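Local atomic coordinates of flagellar biosynthetic protein FlhB (PDB entry 6Z0W), a protein that probably serves flagellar type III protein export, in part through the cytoplasmic domain described here, and is probably needed to form the rod of the basal body. Residues A[10-15]-A[54-59]; A[28-33]-A[38-43]. All blocks are in the same frame, centred on the assembly; numbering follows the deposited sequence.

Interaction 1. Residues A[10-15]-A[54-59]; sequences AEVPNA and REVARE
Val12 and Ala57 bring the two backbones closest, with their CA atoms 6.4 Å apart, where a short 3-10 turn (12-14) packs on the final turns of helix 47-59. This is loop-on-helix packing at the margin of the mixed alpha/beta domain. The contact is small and wholly apolar. The two valines carry it. CG1 of Val12 lies 3.7 Å from CG1 of Val56, and the two side chains meet at a slant. Each CG1 stands opposite its own backbone N (chi1 176° in Val12, 172° in Val56), which turns these two methyls to each other. The same Val12 methyl passes beside the helix backbone, 3.9 Å from Ala57 N, and reaches Ala57 CB at 4.3 Å. On the more exposed side, Pro13 CD comes to 4.1 Å from Val56 CG1. That one methyl of Val56 therefore touches both Val12 and Pro13. Beyond the pair of segments, Ala57 packs on Ile18 of strand 17-20 and on Ile62, while Pro13 touches Tyr60. The turn also has bonds of its own. Asn14 N bonds back to Glu11 O, and Ala15 N to Val12 O. Glu11 OE2 forms a salt bridge with Arg7. Glu11 OE1 receives Asn14 ND2 at 3.0 Å, with the donor approaching from above the carboxylate plane.

Interaction 2. Residues A[28-33]-A[38-43]; sequences AVKYDV and APFVIA
A beta hairpin joins these segments: strand 25-30 pairs antiparallel with strand 40-46, the outermost strand on this side of the sheet. Lys30 and Phe40 form a hydrogen-bonded pair, with Lys30 N to Phe40 O and Phe40 N to Lys30 O both 2.8 Å. Val29 and Val41 make a non-hydrogen-bonded pair. The register then slips by one residue in a beta bulge. Ala28 O accepts from Ile42 N, while Ala28 N donates to Ala43 O. Side chains sort by face. On the Val29 side, its CG1 lies 3.6 Å from Pro39 CB, and both side chains pack on Val92 of helix 89-100. On the other face, Phe40 CG sits between its backbone N and carbonyl carbon (chi1 42°), which brings one ring face over Lys30 O, 3.6 Å from the plane and offset toward the rim. Lys30 CB makes an off-centre CH-pi contact, 4.2 Å from the Phe40 ring centroid, and the lysine chain runs on alongside the ring. Asp32 CB meets the ring edge, 3.7 Å from Phe40 CZ, and Arg35 makes a cation-pi contact with the ring. With an alanine at Phe40, the Lys30 chain and Asp32 CB would probably lose the ring they touch, and Arg35 its cation-pi partner. Near the connecting loop, one water accepts from Asp32 N and donates to Ala38 O, each at 2.9 Å.

In the fold
Interaction 2 is the larger and more buried contact, pairing two strands of the sheet by backbone bonds with side chains on both faces. Interaction 1 lies nearer the surface and has only apolar side-chain contacts across it. Their elements are continuous, since strand 40-46 leads into helix 47-59. The two also touch directly, along the 10-15 turn. Val12 CG2 packs on Ala43 CB at 3.6 Å, so the two methyls of Val12 serve different partners, the hairpin and the helix. Ile42 CD1, at the bulge, rests against the backbone of the turn. Lys30 NZ makes a probable hydrogen bond to Asn14 O at 2.8 Å, adding a polar tie between turn and hairpin.

Interaction 1. Residues A[10-15]-A[54-59]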
loop_
_atom_site.group_PDB
_atom_site.type_symbol
_atom_site.label_atom_id
_atom_site.label_comp_id
_atom_site.label_asym_id
_atom_site.label_seq_id
_atom_site.Cartn_x
_atom_site.Cartn_y
_atom_site.Cartn_z
ATOM N N ALA A 10 3.581 -4.285 -14.637
ATOM C CA ALA A 10 3.760 -3.135 -15.522
ATOM C C ALA A 10 3.162 -1.848 -14.977
ATOM O O ALA A 10 3.449 -0.782 -15.533
ATOM C CB ALA A 10 3.150 -3.440 -16.893
ATOM N N GLU A 11 2.330 -1.909 -13.927
ATOM C CA GLU A 11 1.662 -0.717 -13.398
ATOM C C GLU A 11 2.405 -0.063 -12.245
ATOM O O GLU A 11 2.159 1.118 -11.962
ATOM C CB GLU A 11 0.247 -1.050 -12.900
ATOM C CG GLU A 11 -0.796 -1.303 -13.974
ATOM C CD GLU A 11 -0.994 -0.105 -14.879
ATOM O OE1 GLU A 11 -0.919 1.038 -14.370
ATOM O OE2 GLU A 11 -1.194 -0.309 -16.100
ATOM N N VAL A 12 3.280 -0.800 -11.569
ATOM C CA VAL A 12 4.023 -0.343 -10.393
ATOM C C VAL A 12 4.753 0.981 -10.644
ATOM O O VAL A 12 4.796 1.818 -9.723
ATOM C CB VAL A 12 5.004 -1.431 -9.900
ATOM C CG1 VAL A 12 5.830 -0.926 -8.758
ATOM C CG2 VAL A 12 4.255 -2.657 -9.403
ATOM N N PRO A 13 5.328 1.235 -11.836
ATOM C CA PRO A 13 5.909 2.568 -12.090
ATOM C C PRO A 13 4.941 3.734 -11.893
ATOM O O PRO A 13 5.401 4.871 -11.714
ATOM C CB PRO A 13 6.375 2.477 -13.553
ATOM C CG PRO A 13 6.680 0.991 -13.741
ATOM C CD PRO A 13 5.603 0.307 -12.962
ATOM N N ASN A 14 3.629 3.512 -11.936
ATOM C CA ASN A 14 2.697 4.627 -11.778
ATOM C C ASN A 14 2.275 4.840 -10.321
ATOM O O ASN A 14 1.504 5.751 -10.047
ATOM C CB ASN A 14 1.456 4.415 -12.649
ATOM C CG ASN A 14 1.803 4.182 -14.100
ATOM O OD1 ASN A 14 2.719 4.799 -14.637
ATOM N ND2 ASN A 14 1.113 3.241 -14.726
ATOM N N ALA A 15 2.797 4.054 -9.390
ATOM C CA ALA A 15 2.390 4.137 -8.000
ATOM C C ALA A 15 2.897 5.431 -7.369
ATOM O O ALA A 15 3.970 5.928 -7.706
ATOM C CB ALA A 15 2.946 2.937 -7.212
ATOM N N ARG A 54 8.484 -4.336 -4.775
ATOM C CA ARG A 54 9.427 -3.431 -4.124
ATOM C C ARG A 54 10.634 -3.134 -5.017
ATOM O O ARG A 54 11.043 -1.968 -5.152
ATOM C CB ARG A 54 9.849 -4.024 -2.783
ATOM C CG ARG A 54 8.724 -4.001 -1.758
ATOM C CD ARG A 54 9.089 -4.784 -0.506
ATOM N NE ARG A 54 10.308 -4.269 0.111
ATOM C CZ ARG A 54 10.692 -4.514 1.362
ATOM N NH1 ARG A 54 9.945 -5.264 2.170
ATOM N NH2 ARG A 54 11.827 -3.995 1.811
ATOM N N GLU A 55 11.188 -4.153 -5.682
ATOM C CA GLU A 55 12.364 -3.897 -6.506
ATOM C C GLU A 55 12.032 -2.958 -7.671
ATOM O O GLU A 55 12.831 -2.064 -7.990
ATOM C CB GLU A 55 12.978 -5.211 -6.985
ATOM C CG GLU A 55 12.535 -5.692 -8.345
ATOM C CD GLU A 55 13.306 -6.930 -8.813
ATOM O OE1 GLU A 55 14.117 -7.488 -8.022
ATOM O OE2 GLU A 55 13.075 -7.351 -9.972
ATOM N N VAL A 56 10.838 -3.094 -8.277
ATOM C CA VAL A 56 10.449 -2.178 -9.355
ATOM C C VAL A 56 10.248 -0.781 -8.802
ATOM O O VAL A 56 10.718 0.203 -9.378
ATOM C CB VAL A 56 9.181 -2.675 -10.090
ATOM C CG1 VAL A 56 8.659 -1.614 -11.082
ATOM C CG2 VAL A 56 9.453 -3.982 -10.803
ATOM N N ALA A 57 9.575 -0.672 -7.658
ATOM C CA ALA A 57 9.376 0.634 -7.045
ATOM C C ALA A 57 10.704 1.336 -6.763
ATOM O O ALA A 57 10.834 2.545 -6.997
ATOM C CB ALA A 57 8.569 0.475 -5.759
ATOM N N ARG A 58 11.696 0.599 -6.254
ATOM C CA ARG A 58 12.985 1.217 -5.965
ATOM C C ARG A 58 13.708 1.616 -7.244
ATOM O O ARG A 58 14.374 2.657 -7.291
ATOM C CB ARG A 58 13.868 0.280 -5.142
ATOM C CG ARG A 58 15.085 1.003 -4.536
ATOM C CD ARG A 58 16.443 0.320 -4.791
ATOM N NE ARG A 58 17.580 1.141 -4.331
ATOM C CZ ARG A 58 18.422 1.780 -5.143
ATOM N NH1 ARG A 58 18.260 1.695 -6.454
ATOM N NH2 ARG A 58 19.428 2.503 -4.655
ATOM N N GLU A 59 13.627 0.775 -8.272
ATOM C CA GLU A 59 14.144 1.160 -9.576
ATOM C C GLU A 59 13.569 2.507 -10.033
ATOM O O GLU A 59 14.308 3.355 -10.550
ATOM C CB GLU A 59 13.850 0.050 -10.584
ATOM C CG GLU A 59 14.502 0.234 -11.924
ATOM C CD GLU A 59 16.015 0.076 -11.887
ATOM O OE1 GLU A 59 16.517 -0.709 -11.043
ATOM O OE2 GLU A 59 16.700 0.732 -12.717
#

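Interaction 2. Residues A[28-33]-A[38-43]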
loop_
_atom_site.group_PDB
_atom_site.type_symbol
_atom_site.label_atom_id
_atom_site.label_comp_id
_atom_site.label_asym_id
_atom_site.label_seq_id
_atom_site.Cartn_x
_atom_site.Cartn_y
_atom_site.Cartn_z
ATOM N N ALA A 28 0.939 -1.448 -3.909
ATOM C CA ALA A 28 1.289 -0.242 -4.649
ATOM C C ALA A 28 0.038 0.631 -4.754
ATOM O O ALA A 28 -0.963 0.240 -5.388
ATOM C CB ALA A 28 1.855 -0.591 -6.035
ATOM N N VAL A 29 0.096 1.815 -4.143
ATOM C CA VAL A 29 -1.055 2.703 -4.010
ATOM C C VAL A 29 -0.892 3.905 -4.939
ATOM O O VAL A 29 0.198 4.482 -5.045
ATOM C CB VAL A 29 -1.227 3.141 -2.538
ATOM C CG1 VAL A 29 -2.422 4.128 -2.368
ATOM C CG2 VAL A 29 -1.403 1.919 -1.640
ATOM N N LYS A 30 -1.991 4.305 -5.590
ATOM C CA LYS A 30 -2.008 5.501 -6.426
ATOM C C LYS A 30 -3.157 6.417 -6.020
ATOM O O LYS A 30 -4.245 5.944 -5.685
ATOM C CB LYS A 30 -2.143 5.148 -7.928
ATOM C CG LYS A 30 -1.959 6.340 -8.894
ATOM C CD LYS A 30 -1.861 5.829 -10.343
ATOM C CE LYS A 30 -1.510 6.940 -11.360
ATOM N NZ LYS A 30 -0.281 7.700 -10.959
ATOM N N TYR A 31 -2.900 7.724 -6.043
ATOM C CA TYR A 31 -3.923 8.751 -5.862
ATOM C C TYR A 31 -4.019 9.552 -7.150
ATOM O O TYR A 31 -3.059 10.225 -7.537
ATOM C CB TYR A 31 -3.591 9.683 -4.701
ATOM C CG TYR A 31 -4.608 10.805 -4.463
ATOM C CD1 TYR A 31 -5.887 10.509 -3.988
ATOM C CD2 TYR A 31 -4.282 12.149 -4.705
ATOM C CE1 TYR A 31 -6.816 11.501 -3.757
ATOM C CE2 TYR A 31 -5.217 13.184 -4.467
ATOM C CZ TYR A 31 -6.481 12.850 -4.003
ATOM O OH TYR A 31 -7.430 13.828 -3.761
ATOM N N ASP A 32 -5.171 9.491 -7.805
ATOM C CA ASP A 32 -5.354 10.191 -9.078
ATOM C C ASP A 32 -6.794 10.685 -9.049
ATOM O O ASP A 32 -7.715 9.958 -9.428
ATOM C CB ASP A 32 -5.050 9.263 -10.258
ATOM C CG ASP A 32 -5.215 9.934 -11.622
ATOM O OD1 ASP A 32 -5.477 11.157 -11.697
ATOM O OD2 ASP A 32 -5.106 9.208 -12.640
ATOM N N VAL A 33 -6.981 11.912 -8.558
ATOM C CA VAL A 33 -8.320 12.390 -8.252
ATOM C C VAL A 33 -9.156 12.575 -9.518
ATOM O O VAL A 33 -10.395 12.560 -9.447
ATOM C CB VAL A 33 -8.227 13.679 -7.394
ATOM C CG1 VAL A 33 -7.962 14.886 -8.253
ATOM C CG2 VAL A 33 -9.489 13.881 -6.543
ATOM N N ALA A 38 -10.835 8.355 -3.700
ATOM C CA ALA A 38 -9.952 7.657 -2.760
ATOM C C ALA A 38 -8.751 7.023 -3.476
ATOM O O ALA A 38 -8.854 6.637 -4.645
ATOM C CB ALA A 38 -10.714 6.562 -2.013
ATOM N N PRO A 39 -7.603 6.882 -2.804
ATOM C CA PRO A 39 -6.489 6.166 -3.429
ATOM C C PRO A 39 -6.933 4.767 -3.824
ATOM O O PRO A 39 -7.858 4.193 -3.238
ATOM C CB PRO A 39 -5.422 6.122 -2.328
ATOM C CG PRO A 39 -5.794 7.196 -1.356
ATOM C CD PRO A 39 -7.306 7.243 -1.403
ATOM N N PHE A 40 -6.281 4.227 -4.839
ATOM C CA PHE A 40 -6.593 2.890 -5.304
ATOM C C PHE A 40 -5.325 2.047 -5.405
ATOM O O PHE A 40 -4.207 2.558 -5.527
ATOM C CB PHE A 40 -7.320 2.896 -6.665
ATOM C CG PHE A 40 -6.772 3.890 -7.665
ATOM C CD1 PHE A 40 -5.890 3.493 -8.673
ATOM C CD2 PHE A 40 -7.181 5.220 -7.624
ATOM C CE1 PHE A 40 -5.404 4.429 -9.593
ATOM C CE2 PHE A 40 -6.709 6.134 -8.530
ATOM C CZ PHE A 40 -5.825 5.746 -9.519
ATOM N N VAL A 41 -5.519 0.730 -5.383
ATOM C CA VAL A 41 -4.402 -0.208 -5.445
ATOM C C VAL A 41 -4.193 -0.588 -6.905
ATOM O O VAL A 41 -5.131 -1.034 -7.567
ATOM C CB VAL A 41 -4.681 -1.445 -4.572
ATOM C CG1 VAL A 41 -3.747 -2.581 -4.916
ATOM C CG2 VAL A 41 -4.589 -1.058 -3.077
ATOM N N ILE A 42 -2.972 -0.413 -7.418
ATOM C CA ILE A 42 -2.676 -0.776 -8.806
ATOM C C ILE A 42 -1.763 -1.986 -8.909
ATOM O O ILE A 42 -1.612 -2.539 -10.017
ATOM C CB ILE A 42 -2.074 0.408 -9.592
ATOM C CG1 ILE A 42 -0.754 0.839 -8.951
ATOM C CG2 ILE A 42 -3.021 1.574 -9.573
ATOM C CD1 ILE A 42 -0.104 1.981 -9.697
ATOM N N ALA A 43 -1.179 -2.435 -7.799
ATOM C CA ALA A 43 -0.473 -3.709 -7.745
ATOM C C ALA A 43 -0.455 -4.188 -6.295
ATOM O O ALA A 43 -0.437 -3.372 -5.368
ATOM C CB ALA A 43 0.958 -3.581 -8.293
HETATM O O HOH W 1 -7.576 8.338 -6.605
#